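SaTIE-TED (Staphylococcus aureus, PDB 6FX6) is a surface-protein thioester domain of unknown function, probably serving, as in related bacterial thioester domains, to attach the cell covalently to a host target. Local coordinates at residues A[93-106]-A[115-129]. Numbering follows the deposited sequence.
Sequences SDEQYIATQMLIWE and IYNGLNYEARKADIL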
loop_
_atom_site.group_PDB
_atom_site.type_symbol
_atom_site.label_atom_id
_atom_site.label_comp_id
_atom_site.label_asym_id
_atom_site.label_seq_id
_atom_site.Cartn_x
_atom_site.Cartn_y
_atom_site.Cartn_z
ATOM N N SER A 93 -13.916 4.112 -7.429
ATOM C CA SER A 93 -14.544 3.928 -8.733
ATOM C C SER A 93 -13.858 2.833 -9.536
ATOM O O SER A 93 -12.681 2.535 -9.331
ATOM C CB SER A 93 -14.545 5.227 -9.554
ATOM O OG SER A 93 -13.233 5.634 -9.921
ATOM N N ASP A 94 -14.625 2.245 -10.447
ATOM C CA ASP A 94 -14.104 1.312 -11.447
ATOM C C ASP A 94 -12.894 1.894 -12.177
ATOM O O ASP A 94 -11.936 1.186 -12.450
ATOM C CB ASP A 94 -15.198 0.968 -12.469
ATOM C CG ASP A 94 -16.346 0.148 -11.871
ATOM O OD1 ASP A 94 -16.194 -0.437 -10.770
ATOM O OD2 ASP A 94 -17.410 0.083 -12.524
ATOM N N GLU A 95 -12.938 3.188 -12.465
ATOM C CA GLU A 95 -11.834 3.878 -13.123
ATOM C C GLU A 95 -10.554 3.875 -12.266
ATOM O O GLU A 95 -9.473 3.639 -12.797
ATOM C CB GLU A 95 -12.234 5.314 -13.509
ATOM C CG GLU A 95 -13.235 5.413 -14.664
ATOM C CD GLU A 95 -14.692 5.151 -14.276
ATOM O OE1 GLU A 95 -14.988 4.937 -13.077
ATOM O OE2 GLU A 95 -15.554 5.153 -15.183
ATOM N N GLN A 96 -10.673 4.115 -10.957
ATOM C CA GLN A 96 -9.506 4.040 -10.051
ATOM C C GLN A 96 -8.919 2.642 -9.974
ATOM O O GLN A 96 -7.699 2.488 -10.017
ATOM C CB GLN A 96 -9.819 4.494 -8.611
ATOM C CG GLN A 96 -9.401 5.906 -8.245
ATOM C CD GLN A 96 -7.950 6.245 -8.534
ATOM O OE1 GLN A 96 -7.666 7.100 -9.363
ATOM N NE2 GLN A 96 -7.034 5.600 -7.835
ATOM N N TYR A 97 -9.781 1.638 -9.816
ATOM C CA TYR A 97 -9.331 0.244 -9.821
ATOM C C TYR A 97 -8.555 -0.080 -11.093
ATOM O O TYR A 97 -7.487 -0.683 -11.031
ATOM C CB TYR A 97 -10.491 -0.749 -9.676
ATOM C CG TYR A 97 -9.996 -2.171 -9.699
ATOM C CD1 TYR A 97 -9.587 -2.811 -8.531
ATOM C CD2 TYR A 97 -9.877 -2.861 -10.900
ATOM C CE1 TYR A 97 -9.102 -4.113 -8.562
ATOM C CE2 TYR A 97 -9.389 -4.152 -10.944
ATOM C CZ TYR A 97 -9.003 -4.779 -9.780
ATOM O OH TYR A 97 -8.531 -6.069 -9.848
ATOM N N ILE A 98 -9.117 0.300 -12.236
ATOM C CA ILE A 98 -8.485 0.054 -13.536
ATOM C C ILE A 98 -7.143 0.773 -13.624
ATOM O O ILE A 98 -6.148 0.178 -14.045
ATOM C CB ILE A 98 -9.406 0.472 -14.708
ATOM C CG1 ILE A 98 -10.560 -0.516 -14.828
ATOM C CG2 ILE A 98 -8.644 0.509 -16.030
ATOM C CD1 ILE A 98 -11.668 -0.079 -15.763
ATOM N N ALA A 99 -7.123 2.046 -13.227
ATOM C CA ALA A 99 -5.881 2.843 -13.239
ATOM C C ALA A 99 -4.807 2.199 -12.365
ATOM O O ALA A 99 -3.650 2.112 -12.762
ATOM C CB ALA A 99 -6.149 4.265 -12.778
ATOM N N THR A 100 -5.209 1.728 -11.188
ATOM C CA THR A 100 -4.289 1.057 -10.276
ATOM C C THR A 100 -3.747 -0.234 -10.898
ATOM O O THR A 100 -2.536 -0.462 -10.881
ATOM C CB THR A 100 -4.964 0.780 -8.919
ATOM O OG1 THR A 100 -5.418 2.019 -8.369
ATOM C CG2 THR A 100 -4.000 0.133 -7.940
ATOM N N GLN A 101 -4.638 -1.055 -11.455
ATOM C CA GLN A 101 -4.232 -2.273 -12.174
ATOM C C GLN A 101 -3.281 -1.941 -13.317
ATOM O O GLN A 101 -2.296 -2.639 -13.524
ATOM C CB GLN A 101 -5.451 -3.017 -12.731
ATOM C CG GLN A 101 -5.140 -4.283 -13.533
ATOM C CD GLN A 101 -4.532 -5.382 -12.695
ATOM O OE1 GLN A 101 -5.250 -6.238 -12.170
ATOM N NE2 GLN A 101 -3.208 -5.366 -12.558
HETATM N N MSE A 102 -3.599 -0.885 -14.062
HETATM C CA MSE A 102 -2.772 -0.464 -15.195
HETATM C C MSE A 102 -1.399 0.011 -14.784
HETATM O O MSE A 102 -0.422 -0.223 -15.505
HETATM C CB MSE A 102 -3.460 0.627 -16.020
HETATM C CG MSE A 102 -4.394 0.013 -17.059
HETATM SE SE MSE A 102 -5.552 1.429 -17.780
HETATM C CE MSE A 102 -4.200 2.409 -18.829
ATOM N N LEU A 103 -1.307 0.685 -13.635
ATOM C CA LEU A 103 -0.019 1.143 -13.102
ATOM C C LEU A 103 0.837 -0.016 -12.588
ATOM O O LEU A 103 2.050 -0.034 -12.807
ATOM C CB LEU A 103 -0.225 2.181 -11.989
ATOM C CG LEU A 103 1.043 2.844 -11.418
ATOM C CD1 LEU A 103 1.951 3.374 -12.518
ATOM C CD2 LEU A 103 0.659 3.959 -10.457
ATOM N N ILE A 104 0.199 -0.963 -11.895
ATOM C CA ILE A 104 0.835 -2.226 -11.504
ATOM C C ILE A 104 1.402 -2.920 -12.736
ATOM O O ILE A 104 2.549 -3.363 -12.727
ATOM C CB ILE A 104 -0.155 -3.155 -10.749
ATOM C CG1 ILE A 104 -0.363 -2.638 -9.322
ATOM C CG2 ILE A 104 0.335 -4.605 -10.711
ATOM C CD1 ILE A 104 -1.593 -3.190 -8.629
ATOM N N TRP A 105 0.599 -3.000 -13.793
ATOM C CA TRP A 105 1.032 -3.633 -15.038
ATOM C C TRP A 105 2.163 -2.901 -15.763
ATOM O O TRP A 105 2.941 -3.552 -16.453
ATOM C CB TRP A 105 -0.143 -3.826 -16.002
ATOM C CG TRP A 105 -1.039 -4.989 -15.714
ATOM C CD1 TRP A 105 -0.863 -5.977 -14.783
ATOM C CD2 TRP A 105 -2.238 -5.311 -16.413
ATOM N NE1 TRP A 105 -1.896 -6.876 -14.845
ATOM C CE2 TRP A 105 -2.753 -6.495 -15.841
ATOM C CE3 TRP A 105 -2.931 -4.712 -17.471
ATOM C CZ2 TRP A 105 -3.938 -7.087 -16.283
ATOM C CZ3 TRP A 105 -4.111 -5.298 -17.909
ATOM C CH2 TRP A 105 -4.605 -6.475 -17.312
ATOM N N GLU A 106 2.258 -1.577 -15.625
ATOM C CA GLU A 106 3.410 -0.833 -16.170
ATOM C C GLU A 106 4.736 -1.309 -15.587
ATOM O O GLU A 106 5.732 -1.369 -16.302
ATOM C CB GLU A 106 3.280 0.680 -15.951
ATOM C CG GLU A 106 2.255 1.350 -16.853
ATOM C CD GLU A 106 2.593 2.789 -17.224
ATOM O OE1 GLU A 106 3.767 3.063 -17.552
ATOM O OE2 GLU A 106 1.673 3.642 -17.212
ATOM N N ILE A 115 -5.406 4.400 -24.889
ATOM C CA ILE A 115 -6.085 4.458 -23.593
ATOM C C ILE A 115 -7.371 5.276 -23.719
ATOM O O ILE A 115 -7.349 6.396 -24.218
ATOM C CB ILE A 115 -5.188 5.058 -22.484
ATOM C CG1 ILE A 115 -3.912 4.221 -22.306
ATOM C CG2 ILE A 115 -5.956 5.145 -21.162
ATOM C CD1 ILE A 115 -2.872 4.842 -21.390
ATOM N N TYR A 116 -8.485 4.699 -23.272
ATOM C CA TYR A 116 -9.772 5.393 -23.243
ATOM C C TYR A 116 -9.632 6.699 -22.461
ATOM O O TYR A 116 -9.174 6.682 -21.321
ATOM C CB TYR A 116 -10.825 4.487 -22.602
ATOM C CG TYR A 116 -12.196 5.102 -22.424
ATOM C CD1 TYR A 116 -12.881 5.669 -23.500
ATOM C CD2 TYR A 116 -12.827 5.086 -21.178
ATOM C CE1 TYR A 116 -14.147 6.225 -23.333
ATOM C CE2 TYR A 116 -14.090 5.630 -21.003
ATOM C CZ TYR A 116 -14.745 6.201 -22.076
ATOM O OH TYR A 116 -15.998 6.734 -21.875
ATOM N N ASN A 117 -10.000 7.820 -23.084
ATOM C CA ASN A 117 -9.840 9.150 -22.472
ATOM C C ASN A 117 -10.633 9.307 -21.171
ATOM O O ASN A 117 -10.197 10.010 -20.259
ATOM C CB ASN A 117 -10.249 10.254 -23.454
ATOM C CG ASN A 117 -9.769 11.629 -23.022
ATOM O OD1 ASN A 117 -8.567 11.856 -22.872
ATOM N ND2 ASN A 117 -10.703 12.557 -22.824
ATOM N N GLY A 118 -11.782 8.634 -21.087
ATOM C CA GLY A 118 -12.622 8.652 -19.893
ATOM C C GLY A 118 -12.042 8.026 -18.633
ATOM O O GLY A 118 -12.620 8.184 -17.560
ATOM N N LEU A 119 -10.931 7.298 -18.752
ATOM C CA LEU A 119 -10.148 6.884 -17.574
ATOM C C LEU A 119 -9.513 8.025 -16.797
ATOM O O LEU A 119 -9.320 7.896 -15.590
ATOM C CB LEU A 119 -9.017 5.915 -17.942
ATOM C CG LEU A 119 -9.276 4.471 -17.554
ATOM C CD1 LEU A 119 -10.444 3.957 -18.348
ATOM C CD2 LEU A 119 -8.045 3.631 -17.815
ATOM N N ASN A 120 -9.147 9.103 -17.494
ATOM C CA ASN A 120 -8.369 10.185 -16.903
ATOM C C ASN A 120 -7.074 9.583 -16.335
ATOM O O ASN A 120 -6.707 9.838 -15.186
ATOM C CB ASN A 120 -9.210 10.907 -15.830
ATOM C CG ASN A 120 -8.701 12.299 -15.508
ATOM O OD1 ASN A 120 -8.245 13.032 -16.387
ATOM N ND2 ASN A 120 -8.796 12.679 -14.240
ATOM N N TYR A 121 -6.399 8.773 -17.156
ATOM C CA TYR A 121 -5.328 7.889 -16.677
ATOM C C TYR A 121 -4.110 8.636 -16.165
ATOM O O TYR A 121 -3.600 8.320 -15.089
ATOM C CB TYR A 121 -4.876 6.892 -17.755
ATOM C CG TYR A 121 -3.798 5.925 -17.270
ATOM C CD1 TYR A 121 -4.055 5.033 -16.225
ATOM C CD2 TYR A 121 -2.519 5.915 -17.841
ATOM C CE1 TYR A 121 -3.072 4.160 -15.764
ATOM C CE2 TYR A 121 -1.531 5.038 -17.398
ATOM C CZ TYR A 121 -1.806 4.164 -16.358
ATOM O OH TYR A 121 -0.834 3.289 -15.904
ATOM N N GLU A 122 -3.638 9.606 -16.935
ATOM C CA GLU A 122 -2.414 10.317 -16.578
ATOM C C GLU A 122 -2.556 11.061 -15.250
ATOM O O GLU A 122 -1.628 11.046 -14.443
ATOM C CB GLU A 122 -1.977 11.264 -17.703
ATOM C CG GLU A 122 -1.546 10.551 -18.983
ATOM C CD GLU A 122 -0.398 9.569 -18.770
ATOM O OE1 GLU A 122 0.625 9.962 -18.167
ATOM O OE2 GLU A 122 -0.522 8.400 -19.202
ATOM N N ALA A 123 -3.719 11.671 -15.020
ATOM C CA ALA A 123 -4.009 12.362 -13.755
ATOM C C ALA A 123 -4.183 11.389 -12.580
ATOM O O ALA A 123 -3.733 11.674 -11.467
ATOM C CB ALA A 123 -5.239 13.244 -13.896
ATOM N N ARG A 124 -4.835 10.252 -12.826
ATOM C CA ARG A 124 -4.979 9.208 -11.803
ATOM C C ARG A 124 -3.625 8.611 -11.413
ATOM O O ARG A 124 -3.321 8.482 -10.225
ATOM C CB ARG A 124 -5.942 8.101 -12.259
ATOM C CG ARG A 124 -7.412 8.494 -12.175
ATOM C CD ARG A 124 -8.340 7.300 -12.377
ATOM N NE ARG A 124 -9.575 7.430 -11.597
ATOM C CZ ARG A 124 -10.660 8.118 -11.956
ATOM N NH1 ARG A 124 -10.718 8.763 -13.113
ATOM N NH2 ARG A 124 -11.710 8.154 -11.142
ATOM N N LYS A 125 -2.827 8.262 -12.419
ATOM C CA LYS A 125 -1.471 7.737 -12.220
ATOM C C LYS A 125 -0.584 8.698 -11.428
ATOM O O LYS A 125 0.099 8.276 -10.492
ATOM C CB LYS A 125 -0.822 7.456 -13.577
ATOM C CG LYS A 125 0.595 6.902 -13.534
ATOM C CD LYS A 125 1.174 6.828 -14.935
ATOM C CE LYS A 125 2.585 6.268 -14.920
ATOM N NZ LYS A 125 3.125 6.110 -16.297
ATOM N N ALA A 126 -0.598 9.975 -11.813
ATOM C CA ALA A 126 0.232 11.007 -11.170
ATOM C C ALA A 126 -0.058 11.152 -9.672
ATOM O O ALA A 126 0.871 11.222 -8.870
ATOM C CB ALA A 126 0.060 12.354 -11.873
ATOM N N ASP A 127 -1.340 11.174 -9.305
ATOM C CA ASP A 127 -1.747 11.258 -7.896
ATOM C C ASP A 127 -1.303 10.035 -7.085
ATOM O O ASP A 127 -0.990 10.168 -5.901
ATOM C CB ASP A 127 -3.270 11.462 -7.750
ATOM C CG ASP A 127 -3.649 12.163 -6.439
ATOM O OD1 ASP A 127 -3.269 13.343 -6.261
ATOM O OD2 ASP A 127 -4.333 11.541 -5.590
ATOM N N ILE A 128 -1.270 8.860 -7.718
ATOM C CA ILE A 128 -0.797 7.630 -7.061
ATOM C C ILE A 128 0.709 7.688 -6.816
ATOM O O ILE A 128 1.163 7.414 -5.708
ATOM C CB ILE A 128 -1.154 6.353 -7.863
ATOM C CG1 ILE A 128 -2.671 6.154 -7.865
ATOM C CG2 ILE A 128 -0.470 5.116 -7.273
ATOM C CD1 ILE A 128 -3.157 5.057 -8.788
ATOM N N LEU A 129 1.474 8.045 -7.843
ATOM C CA LEU A 129 2.932 8.174 -7.701
ATOM C C LEU A 129 3.344 9.226 -6.659
ATOM O O LEU A 129 4.325 9.029 -5.942
ATOM C CB LEU A 129 3.590 8.473 -9.055
ATOM C CG LEU A 129 3.499 7.355 -10.100
ATOM C CD1 LEU A 129 4.126 7.816 -11.408
ATOM C CD2 LEU A 129 4.159 6.074 -9.607
HETATM O O HOH W 1 -5.396 8.527 -8.509
#
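Glu106 OE2 accepts from Tyr121 OH at 2.8 Å, on its anti lone pair. Lys125 NZ forms a salt bridge with the same oxygen at 3.0 Å, on the syn side but tilted 35° from the carboxylate plane. At the other end the Arg124 guanidinium lies flat against Glu95, whose CB sits 3.6 Å above its centre. Arg124 NH1 donates to Leu119 O, while NH2 forms a salt bridge with Asp91; Asp91 also bonds Ser93, the N-cap residue of helix 94-106, whose OG accepts from Gln96 N. A water donates to both Gln96 OE1 and Arg124 O, and Gln96 NE2 is held by Gly85 O.

Between these polar ends, Tyr121 enters a hole formed by Ala99, Met102, Leu103 and Glu106. With CG anti to the backbone N (chi1 -178°), its ring extends toward helix 94-106, and the methyl CE of selenomethionine Met102 sits over one face, 3.6 Å from the centroid, in a CH-pi contact. Ile98 CG2 meets Leu119 CD2 at 3.6 Å. Leu103 is the reciprocal knob, among Tyr121, Lys125, Ile128 and Leu129; its CD2 meets Ile128 CG2 tip to tip at 3.6 Å. Over these short segments the helix axes cross at -69°, with a closest approach of 9.7 Å.

Within the thioester domain, helix 121-129 is thus joined to the helix packed against strands 30-40 and 43-47 by an apolar seam with a salt bridge at one end and, at the other, an arginine laid over Glu95 and paired with Asp91. The shared carboxylate probably stays ionised and fixes the rotation of the tyrosine hydroxyl.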